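Local coordinates for monosaccharide ABC transporter substrate-binding protein, CUT2 family (Acidothermus cellulolyticus, PDB 4RU1), which binds myo-inositol in the cleft between its two domains and probably hands it to an ABC-type sugar importer, at residues V146-Q151 with S160-V165; Q151-V156 with K175-G180; D201-L206 with S223-A228. All coordinates share one frame; numbering follows the deposited sequence.

Contact 1: V146-Q151 with S160-V165; sequences VLCVLQ and SRCNGV. With INS (1,2,3,4,5,6-hexahydroxy-cyclohexane), chain M.
In the beta-alpha-beta unit of strand 145-150, helix 156-168 and strand 172-177, Cys148 and Leu150 of the first strand pack on Cys162 of the helix. The unit is part of the periplasmic binding protein fold. Strand 146-150 and helix 160-165 run nearly antiparallel, at 171°. No hydrogen bond joins them. The contact is buried and apolar.

Cys162 is central. Its SG lies beside the backbone N and anti to the carbonyl carbon (chi1 -62°), which turns it to the strand. There it meets the branch point of Leu150: Cys162 SG is 3.6 Å from Leu150 CG, and both methyls, CD1 and CD2, are about as near. Cys148 offers its CB to the same sulfur, with Cys148 CB 3.6 Å from Cys162 SG. The SG of Cys148 lies by Val165 instead, 4.0 Å from Val165 CG1. Cys148 SG and Cys162 SG are 4.2 Å apart and are not bonded here, although a disulfide between these cysteines is seen in another structure of this protein. Farther back on the strand, Val146 CG1 touches Val165 CG1 at 4.2 Å, the two side chains crossing obliquely.

The ends of the two segments that face the cleft reach the bound myo-inositol. Gln151 NE2 donates to INS O2 at 2.8 Å and, weakly, to INS O3. The Arg161 chain is extended from CG to NE, and its NE forms a salt bridge with Glu127. INS O1 lies at the edge of the guanidinium, in its plane. Both terminal nitrogens grip this one hydroxyl oxygen: Arg161 NH1 is 2.8 Å from INS O1, and Arg161 NH2 is 2.9 Å from INS O1.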
loop_
_atom_site.group_PDB
_atom_site.type_symbol
_atom_site.label_atom_id
_atom_site.label_comp_id
_atom_site.label_asym_id
_atom_site.label_seq_id
_atom_site.Cartn_x
_atom_site.Cartn_y
_atom_site.Cartn_z
ATOM N N VAL A 146 -20.267 6.935 -4.629
ATOM C CA VAL A 146 -19.127 6.015 -4.531
ATOM C C VAL A 146 -19.182 5.092 -3.301
ATOM O O VAL A 146 -19.635 5.504 -2.231
ATOM C CB VAL A 146 -17.806 6.806 -4.489
ATOM C CG1 VAL A 146 -17.699 7.679 -3.261
ATOM C CG2 VAL A 146 -16.582 5.869 -4.590
ATOM N N LEU A 147 -18.797 3.821 -3.503
ATOM C CA LEU A 147 -18.560 2.842 -2.442
ATOM C C LEU A 147 -17.094 2.614 -2.340
ATOM O O LEU A 147 -16.444 2.132 -3.313
ATOM C CB LEU A 147 -19.245 1.548 -2.850
ATOM C CG LEU A 147 -19.093 0.432 -1.864
ATOM C CD1 LEU A 147 -19.799 0.753 -0.570
ATOM C CD2 LEU A 147 -19.645 -0.881 -2.427
ATOM N N CYS A 148 -16.529 2.937 -1.182
ATOM C CA CYS A 148 -15.101 2.674 -0.932
ATOM C C CYS A 148 -15.003 1.388 -0.129
ATOM O O CYS A 148 -15.660 1.269 0.910
ATOM C CB CYS A 148 -14.511 3.775 -0.105
ATOM S SG CYS A 148 -14.165 5.232 -1.086
ATOM N N VAL A 149 -14.235 0.416 -0.618
ATOM C CA VAL A 149 -14.160 -0.938 -0.027
ATOM C C VAL A 149 -12.840 -1.063 0.658
ATOM O O VAL A 149 -11.820 -0.834 0.033
ATOM C CB VAL A 149 -14.390 -2.033 -1.058
ATOM C CG1 VAL A 149 -14.274 -3.425 -0.401
ATOM C CG2 VAL A 149 -15.762 -1.843 -1.708
ATOM N N LEU A 150 -12.867 -1.359 1.950
ATOM C CA LEU A 150 -11.650 -1.478 2.772
ATOM C C LEU A 150 -11.489 -2.911 3.220
ATOM O O LEU A 150 -12.416 -3.452 3.826
ATOM C CB LEU A 150 -11.714 -0.592 4.043
ATOM C CG LEU A 150 -11.875 0.877 3.750
ATOM C CD1 LEU A 150 -13.326 1.296 3.913
ATOM C CD2 LEU A 150 -11.021 1.692 4.738
ATOM N N GLN A 151 -10.322 -3.501 2.983
ATOM C CA GLN A 151 -10.129 -4.900 3.283
ATOM C C GLN A 151 -9.625 -5.206 4.661
ATOM O O GLN A 151 -9.359 -6.384 4.955
ATOM C CB GLN A 151 -9.281 -5.557 2.216
ATOM C CG GLN A 151 -7.807 -5.154 2.220
ATOM C CD GLN A 151 -7.449 -3.899 1.406
ATOM O OE1 GLN A 151 -8.262 -3.035 1.113
ATOM N NE2 GLN A 151 -6.184 -3.781 1.063
ATOM N N SER A 160 -7.006 6.675 5.516
ATOM C CA SER A 160 -6.669 7.963 4.914
ATOM C C SER A 160 -7.194 8.033 3.504
ATOM O O SER A 160 -7.596 9.112 3.054
ATOM C CB SER A 160 -5.142 8.111 4.932
ATOM O OG SER A 160 -4.675 8.320 6.239
ATOM N N ARG A 161 -7.085 6.934 2.747
ATOM C CA ARG A 161 -7.566 6.933 1.385
ATOM C C ARG A 161 -9.071 7.241 1.314
ATOM O O ARG A 161 -9.497 8.132 0.565
ATOM C CB ARG A 161 -7.297 5.573 0.691
ATOM C CG ARG A 161 -5.850 5.245 0.443
ATOM C CD ARG A 161 -5.647 3.881 -0.208
ATOM N NE ARG A 161 -4.211 3.659 -0.456
ATOM C CZ ARG A 161 -3.696 2.477 -0.742
ATOM N NH1 ARG A 161 -4.443 1.397 -0.929
ATOM N NH2 ARG A 161 -2.434 2.398 -0.971
ATOM N N CYS A 162 -9.806 6.528 2.144
ATOM C CA CYS A 162 -11.270 6.747 2.170
ATOM C C CYS A 162 -11.620 8.120 2.720
ATOM O O CYS A 162 -12.532 8.830 2.154
ATOM C CB CYS A 162 -11.945 5.643 2.921
ATOM S SG CYS A 162 -11.659 4.065 2.125
ATOM N N ASN A 163 -10.946 8.554 3.767
ATOM C CA ASN A 163 -11.265 9.925 4.257
ATOM C C ASN A 163 -10.972 10.957 3.128
ATOM O O ASN A 163 -11.694 11.940 2.987
ATOM C CB ASN A 163 -10.515 10.210 5.517
ATOM C CG ASN A 163 -10.664 11.609 5.971
ATOM O OD1 ASN A 163 -9.743 12.374 5.854
ATOM N ND2 ASN A 163 -11.846 11.972 6.457
ATOM N N GLY A 164 -9.895 10.738 2.382
ATOM C CA GLY A 164 -9.574 11.708 1.354
ATOM C C GLY A 164 -10.632 11.743 0.299
ATOM O O GLY A 164 -11.023 12.863 -0.139
ATOM N N VAL A 165 -11.140 10.583 -0.148
ATOM C CA VAL A 165 -12.212 10.526 -1.153
ATOM C C VAL A 165 -13.441 11.311 -0.616
ATOM O O VAL A 165 -14.077 12.054 -1.370
ATOM C CB VAL A 165 -12.622 9.079 -1.422
ATOM C CG1 VAL A 165 -13.896 9.015 -2.222
ATOM C CG2 VAL A 165 -11.544 8.374 -2.167
HETATM C C1 INS M . -1.932 -1.510 -0.528
HETATM C C2 INS M . -2.886 -2.687 -0.385
HETATM C C3 INS M . -2.307 -3.679 0.624
HETATM C C4 INS M . -1.907 -3.037 1.933
HETATM C C5 INS M . -0.922 -1.930 1.735
HETATM C C6 INS M . -1.401 -0.887 0.762
HETATM O O1 INS M . -2.434 -0.497 -1.413
HETATM O O2 INS M . -4.085 -2.147 0.197
HETATM O O3 INS M . -3.348 -4.650 0.855
HETATM O O4 INS M . -1.363 -4.025 2.845
HETATM O O5 INS M . -0.627 -1.226 2.962
HETATM O O6 INS M . -0.368 0.106 0.495
#

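Contact 2: Q151-V156 with K175-G180. With INS (1,2,3,4,5,6-hexahydroxy-cyclohexane), chain M.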
loop_
_atom_site.group_PDB
_atom_site.type_symbol
_atom_site.label_atom_id
_atom_site.label_comp_id
_atom_site.label_asym_id
_atom_site.label_seq_id
_atom_site.Cartn_x
_atom_site.Cartn_y
_atom_site.Cartn_z
ATOM N N GLN A 151 -10.322 -3.501 2.983
ATOM C CA GLN A 151 -10.129 -4.900 3.283
ATOM C C GLN A 151 -9.625 -5.206 4.661
ATOM O O GLN A 151 -9.359 -6.384 4.955
ATOM C CB GLN A 151 -9.281 -5.557 2.216
ATOM C CG GLN A 151 -7.807 -5.154 2.220
ATOM C CD GLN A 151 -7.449 -3.899 1.406
ATOM O OE1 GLN A 151 -8.262 -3.035 1.113
ATOM N NE2 GLN A 151 -6.184 -3.781 1.063
ATOM N N ALA A 152 -9.403 -4.187 5.475
ATOM C CA ALA A 152 -8.986 -4.366 6.867
ATOM C C ALA A 152 -9.490 -3.147 7.593
ATOM O O ALA A 152 -9.694 -2.079 6.984
ATOM C CB ALA A 152 -7.487 -4.466 6.993
ATOM N N GLN A 153 -9.745 -3.333 8.879
ATOM C CA GLN A 153 -10.016 -2.248 9.842
ATOM C C GLN A 153 -8.796 -1.812 10.620
ATOM O O GLN A 153 -7.831 -2.570 10.732
ATOM C CB GLN A 153 -11.131 -2.659 10.822
ATOM C CG GLN A 153 -12.468 -2.997 10.175
ATOM C CD GLN A 153 -13.520 -3.353 11.232
ATOM O OE1 GLN A 153 -13.835 -4.527 11.458
ATOM N NE2 GLN A 153 -13.995 -2.367 11.887
ATOM N N GLY A 154 -8.838 -0.543 10.986
ATOM C CA GLY A 154 -7.821 0.024 11.886
ATOM C C GLY A 154 -6.456 0.196 11.228
ATOM O O GLY A 154 -5.443 0.079 11.904
ATOM N N GLN A 155 -6.430 0.439 9.921
ATOM C CA GLN A 155 -5.164 0.651 9.234
ATOM C C GLN A 155 -5.099 2.083 8.669
ATOM O O GLN A 155 -5.918 2.439 7.774
ATOM C CB GLN A 155 -4.963 -0.394 8.150
ATOM C CG GLN A 155 -4.660 -1.747 8.771
ATOM C CD GLN A 155 -4.121 -2.768 7.838
ATOM O OE1 GLN A 155 -3.705 -2.517 6.720
ATOM N NE2 GLN A 155 -4.119 -3.991 8.291
ATOM N N VAL A 156 -4.165 2.889 9.163
ATOM C CA VAL A 156 -4.219 4.340 8.927
ATOM C C VAL A 156 -4.141 4.591 7.405
ATOM O O VAL A 156 -4.672 5.624 6.871
ATOM C CB VAL A 156 -3.134 5.158 9.647
ATOM C CG1 VAL A 156 -3.375 5.161 11.134
ATOM C CG2 VAL A 156 -1.708 4.753 9.320
ATOM N N LYS A 175 -18.887 3.636 2.855
ATOM C CA LYS A 175 -17.765 2.791 3.129
ATOM C C LYS A 175 -18.303 1.397 3.380
ATOM O O LYS A 175 -19.319 1.232 4.123
ATOM C CB LYS A 175 -17.002 3.285 4.381
ATOM C CG LYS A 175 -15.761 4.089 4.134
ATOM C CD LYS A 175 -14.740 3.871 5.250
ATOM C CE LYS A 175 -15.130 4.580 6.493
ATOM N NZ LYS A 175 -13.962 4.629 7.408
ATOM N N LEU A 176 -17.539 0.391 2.959
ATOM C CA LEU A 176 -17.838 -0.996 3.227
ATOM C C LEU A 176 -16.552 -1.735 3.614
ATOM O O LEU A 176 -15.578 -1.759 2.821
ATOM C CB LEU A 176 -18.381 -1.646 2.017
ATOM C CG LEU A 176 -18.586 -3.164 2.057
ATOM C CD1 LEU A 176 -19.665 -3.579 3.061
ATOM C CD2 LEU A 176 -18.954 -3.733 0.713
ATOM N N TYR A 177 -16.544 -2.351 4.780
ATOM C CA TYR A 177 -15.493 -3.178 5.232
ATOM C C TYR A 177 -15.765 -4.628 4.814
ATOM O O TYR A 177 -16.852 -5.150 4.973
ATOM C CB TYR A 177 -15.314 -3.119 6.771
ATOM C CG TYR A 177 -14.755 -1.767 7.256
ATOM C CD1 TYR A 177 -13.385 -1.454 7.187
ATOM C CD2 TYR A 177 -15.610 -0.736 7.593
ATOM C CE1 TYR A 177 -12.918 -0.236 7.606
ATOM C CE2 TYR A 177 -15.156 0.521 7.980
ATOM C CZ TYR A 177 -13.809 0.786 7.949
ATOM O OH TYR A 177 -13.289 2.026 8.325
ATOM N N VAL A 178 -14.706 -5.288 4.343
ATOM C CA VAL A 178 -14.759 -6.713 3.947
ATOM C C VAL A 178 -13.573 -7.368 4.518
ATOM O O VAL A 178 -12.568 -6.724 4.857
ATOM C CB VAL A 178 -14.749 -6.823 2.370
ATOM C CG1 VAL A 178 -15.930 -6.140 1.685
ATOM C CG2 VAL A 178 -13.468 -6.329 1.719
ATOM N N ASN A 179 -13.640 -8.695 4.618
ATOM C CA ASN A 179 -12.544 -9.467 5.184
ATOM C C ASN A 179 -11.628 -9.888 4.066
ATOM O O ASN A 179 -11.890 -10.935 3.422
ATOM C CB ASN A 179 -13.070 -10.721 5.886
ATOM C CG ASN A 179 -11.963 -11.558 6.508
ATOM O OD1 ASN A 179 -10.787 -11.243 6.423
ATOM N ND2 ASN A 179 -12.372 -12.651 7.109
ATOM N N GLY A 180 -10.524 -9.169 3.899
ATOM C CA GLY A 180 -9.577 -9.347 2.743
ATOM C C GLY A 180 -8.945 -10.766 2.697
ATOM O O GLY A 180 -8.576 -11.289 1.591
HETATM C C1 INS M . -1.932 -1.510 -0.528
HETATM C C2 INS M . -2.886 -2.687 -0.385
HETATM C C3 INS M . -2.307 -3.679 0.624
HETATM C C4 INS M . -1.907 -3.037 1.933
HETATM C C5 INS M . -0.922 -1.930 1.735
HETATM C C6 INS M . -1.401 -0.887 0.762
HETATM O O1 INS M . -2.434 -0.497 -1.413
HETATM O O2 INS M . -4.085 -2.147 0.197
HETATM O O3 INS M . -3.348 -4.650 0.855
HETATM O O4 INS M . -1.363 -4.025 2.845
HETATM O O5 INS M . -0.627 -1.226 2.962
HETATM O O6 INS M . -0.368 0.106 0.495
#
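The backbone at Gln151 meets the backbone at Gly180, with their CA atoms 4.5 Å apart. The touching parts, 151-153 and 177-180, run 121° apart, and one hydrogen bond joins them. Gly180 N donates to Gln151 O at 3.2 Å, somewhat bent, with 146° at the hydrogen. Val178 O also lies 3.2 Å from Gln151 O, two acceptors close together with no bond between them. A CA-H contact runs from Gln151 to the same Val178 oxygen, with Gln151 CA 3.4 Å from Val178 O. Gly180 CA rests 3.8 Å from Gln151 CB, a close fit at a residue without a side chain.

The loop after strand 145-150 here meets the end of strand 172-177 and the residues that follow it. The two strands are parallel neighbours in one sheet of the periplasmic binding protein fold, and the loop borders the ligand site. CG of Gln151 stands between the backbone N and the carbonyl carbon (chi1 71°). The chain bends again at chi2, and its end leads away from Gly180, toward the inositol.

The Tyr177 ring packs against Ala152 and Gln153. Gln153 CG approaches it obliquely, 3.5 Å from Tyr177 CD1, and the two side chains cross at about a right angle. Ala152 O lies at the ring edge, in plane. Lys175 NZ donates to Tyr177 OH at 2.8 Å, and Glu159 OE2 is a second partner of that hydroxyl. An alanine at Tyr177 would probably leave Gln153 CG without its packing surface and deprive Lys175 and Glu159 of the hydroxyl between them. Glu159 OE1 also forms a salt bridge with Lys175 NZ.

Contact 3: D201-L206 with S223-A228; sequences DLVITL and SNAKIA. With INS (1,2,3,4,5,6-hexahydroxy-cyclohexane), chain M.
Four backbone hydrogen bonds join Asp201-Thr205 to Lys226-Ala228 as parallel strands. Lys226 N donates to Asp201 O at 3.0 Å, and Val203 N to Lys226 O at 2.9 Å. Ala228 N then donates to Val203 O at 2.9 Å, and Thr205 N to Ala228 O at 3.0 Å. The first bond differs from the rest. Lys226 N stands above the carbonyl plane of Asp201, 52° out of it. A water also donates to Asp201 O, at 2.9 Å from it, and bridges to Asn224 O. This oxygen of Asp201, where the pairing starts, is thus held by two donors. Just before Lys226 in the chain, Ser223 OG accepts from Ala225 N in an ST turn.

The side chains of Asp201 and Thr205 have their main partners elsewhere. The Asp201 carboxylate accepts from the backbone N atoms of Lys144 and His145. Thr205 OG1 is hydrogen-bonded to Thr229 OG1.

CA-H groups fill in between the N-H bonds; Ile227 CA, for one, points at Val203 O. The packing across the strands is largely aliphatic. On the face of Leu202, Ile204, Lys226 and Ala228, Leu202 CG is anti to the backbone N (chi1 179°), and the CD1 methyl of Leu202 lies near the Lys226 carbonyl and 4.2 Å from Ala228 CB. Val203, on the other face with Ile227, brings CG2 to 4.3 Å from Ala225 CB. Ile227 also touches Val218 of helix 208-220.

Beyond the strand end, Leu206 O accepts from the inositol hydroxyl INS O2 at 2.7 Å. This is a beta-alpha-beta crossover, strand 202-205 to helix 208-220 to strand 226-230, with a ligand contact at the C-terminal edge of the sheet.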
loop_
_atom_site.group_PDB
_atom_site.type_symbol
_atom_site.label_atom_id
_atom_site.label_comp_id
_atom_site.label_asym_id
_atom_site.label_seq_id
_atom_site.Cartn_x
_atom_site.Cartn_y
_atom_site.Cartn_z
ATOM N N ASP A 201 -22.739 3.845 -8.158
ATOM C CA ASP A 201 -22.277 3.872 -9.511
ATOM C C ASP A 201 -20.765 3.759 -9.679
ATOM O O ASP A 201 -20.283 3.644 -10.783
ATOM C CB ASP A 201 -22.833 5.092 -10.299
ATOM C CG ASP A 201 -22.414 6.408 -9.775
ATOM O OD1 ASP A 201 -21.766 6.524 -8.732
ATOM O OD2 ASP A 201 -22.747 7.405 -10.473
ATOM N N LEU A 202 -19.995 3.881 -8.587
ATOM C CA LEU A 202 -18.525 3.633 -8.662
ATOM C C LEU A 202 -18.148 2.877 -7.353
ATOM O O LEU A 202 -18.540 3.322 -6.239
ATOM C CB LEU A 202 -17.741 4.942 -8.760
ATOM C CG LEU A 202 -16.237 4.807 -8.822
ATOM C CD1 LEU A 202 -15.794 4.072 -10.101
ATOM C CD2 LEU A 202 -15.569 6.178 -8.700
ATOM N N VAL A 203 -17.366 1.815 -7.524
ATOM C CA VAL A 203 -16.738 1.099 -6.395
ATOM C C VAL A 203 -15.243 1.426 -6.535
ATOM O O VAL A 203 -14.631 1.210 -7.604
ATOM C CB VAL A 203 -16.918 -0.448 -6.543
ATOM C CG1 VAL A 203 -16.213 -1.240 -5.460
ATOM C CG2 VAL A 203 -18.418 -0.809 -6.626
ATOM N N ILE A 204 -14.662 1.973 -5.466
ATOM C CA ILE A 204 -13.182 2.119 -5.366
ATOM C C ILE A 204 -12.628 1.116 -4.391
ATOM O O ILE A 204 -13.022 1.103 -3.203
ATOM C CB ILE A 204 -12.767 3.528 -4.919
ATOM C CG1 ILE A 204 -13.259 4.546 -5.913
ATOM C CG2 ILE A 204 -11.231 3.613 -4.797
ATOM C CD1 ILE A 204 -12.917 5.979 -5.530
ATOM N N THR A 205 -11.814 0.182 -4.936
ATOM C CA THR A 205 -11.146 -0.821 -4.157
ATOM C C THR A 205 -9.749 -0.340 -3.775
ATOM O O THR A 205 -9.153 0.485 -4.497
ATOM C CB THR A 205 -11.096 -2.180 -4.868
ATOM O OG1 THR A 205 -10.417 -2.040 -6.116
ATOM C CG2 THR A 205 -12.483 -2.711 -5.004
ATOM N N LEU A 206 -9.245 -0.793 -2.607
ATOM C CA LEU A 206 -7.978 -0.330 -2.024
ATOM C C LEU A 206 -6.782 -1.288 -2.259
ATOM O O LEU A 206 -5.666 -1.108 -1.697
ATOM C CB LEU A 206 -8.088 0.035 -0.585
ATOM C CG LEU A 206 -9.180 1.011 -0.256
ATOM C CD1 LEU A 206 -9.120 1.436 1.210
ATOM C CD2 LEU A 206 -9.344 2.192 -1.137
ATOM N N SER A 223 -25.302 -5.146 -11.556
ATOM C CA SER A 223 -25.186 -3.707 -11.335
ATOM C C SER A 223 -24.525 -3.011 -12.514
ATOM O O SER A 223 -23.837 -3.603 -13.323
ATOM C CB SER A 223 -24.347 -3.487 -10.069
ATOM O OG SER A 223 -23.877 -2.189 -9.785
ATOM N N ASN A 224 -24.718 -1.695 -12.563
ATOM C CA ASN A 224 -24.135 -0.845 -13.600
ATOM C C ASN A 224 -23.001 -0.069 -13.062
ATOM O O ASN A 224 -22.448 0.760 -13.767
ATOM C CB ASN A 224 -25.156 0.098 -14.281
ATOM C CG ASN A 224 -26.157 -0.673 -15.141
ATOM O OD1 ASN A 224 -25.774 -1.580 -15.899
ATOM N ND2 ASN A 224 -27.427 -0.324 -15.034
ATOM N N ALA A 225 -22.605 -0.364 -11.803
ATOM C CA ALA A 225 -21.490 0.346 -11.228
ATOM C C ALA A 225 -20.167 0.081 -11.987
ATOM O O ALA A 225 -19.910 -1.044 -12.481
ATOM C CB ALA A 225 -21.329 -0.094 -9.767
ATOM N N LYS A 226 -19.342 1.104 -12.075
ATOM C CA LYS A 226 -17.995 0.927 -12.557
ATOM C C LYS A 226 -17.055 0.648 -11.362
ATOM O O LYS A 226 -17.457 0.780 -10.251
ATOM C CB LYS A 226 -17.523 2.172 -13.304
ATOM C CG LYS A 226 -18.475 2.686 -14.372
ATOM C CD LYS A 226 -18.647 1.730 -15.487
ATOM C CE LYS A 226 -19.866 2.178 -16.314
ATOM N NZ LYS A 226 -19.729 1.792 -17.742
ATOM N N ILE A 227 -15.820 0.263 -11.657
ATOM C CA ILE A 227 -14.810 -0.119 -10.636
ATOM C C ILE A 227 -13.540 0.678 -10.983
ATOM O O ILE A 227 -13.170 0.803 -12.149
ATOM C CB ILE A 227 -14.485 -1.632 -10.660
ATOM C CG1 ILE A 227 -15.754 -2.516 -10.563
ATOM C CG2 ILE A 227 -13.536 -2.003 -9.547
ATOM C CD1 ILE A 227 -16.343 -2.979 -11.842
ATOM N N ALA A 228 -12.863 1.145 -9.940
ATOM C CA ALA A 228 -11.530 1.780 -9.979
ATOM C C ALA A 228 -10.749 1.270 -8.810
ATOM O O ALA A 228 -11.351 0.783 -7.824
ATOM C CB ALA A 228 -11.652 3.260 -9.947
HETATM C C1 INS M . -1.932 -1.510 -0.528
HETATM C C2 INS M . -2.886 -2.687 -0.385
HETATM C C3 INS M . -2.307 -3.679 0.624
HETATM C C4 INS M . -1.907 -3.037 1.933
HETATM C C5 INS M . -0.922 -1.930 1.735
HETATM C C6 INS M . -1.401 -0.887 0.762
HETATM O O1 INS M . -2.434 -0.497 -1.413
HETATM O O2 INS M . -4.085 -2.147 0.197
HETATM O O3 INS M . -3.348 -4.650 0.855
HETATM O O4 INS M . -1.363 -4.025 2.845
HETATM O O5 INS M . -0.627 -1.226 2.962
HETATM O O6 INS M . -0.368 0.106 0.495
HETATM O O HOH W 1 -21.695 3.770 -13.322
#

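How the contacts relate
Contacts 1 and 3 are buried, whereas contact 2 lies at the surface. All three build on the same mixed sheet. Strand 145-150 is the middle element: it pairs with strand 172-177 of contact 2 on one side and strand 202-205 of contact 3 on the other. Contact 1 sets a helix on a sheet face and uses sulfur and methyl groups. Contact 3 lies within the sheet and rests on backbone bonds. Contact 2 joins a loop to a strand end and the residues after it, with a single backbone bond and a partly exposed tyrosine. Contacts 1 and 2 share Gln151, whose side chain also touches Leu206 of contact 3. Each contact reaches the inositol through residues at its cleft end.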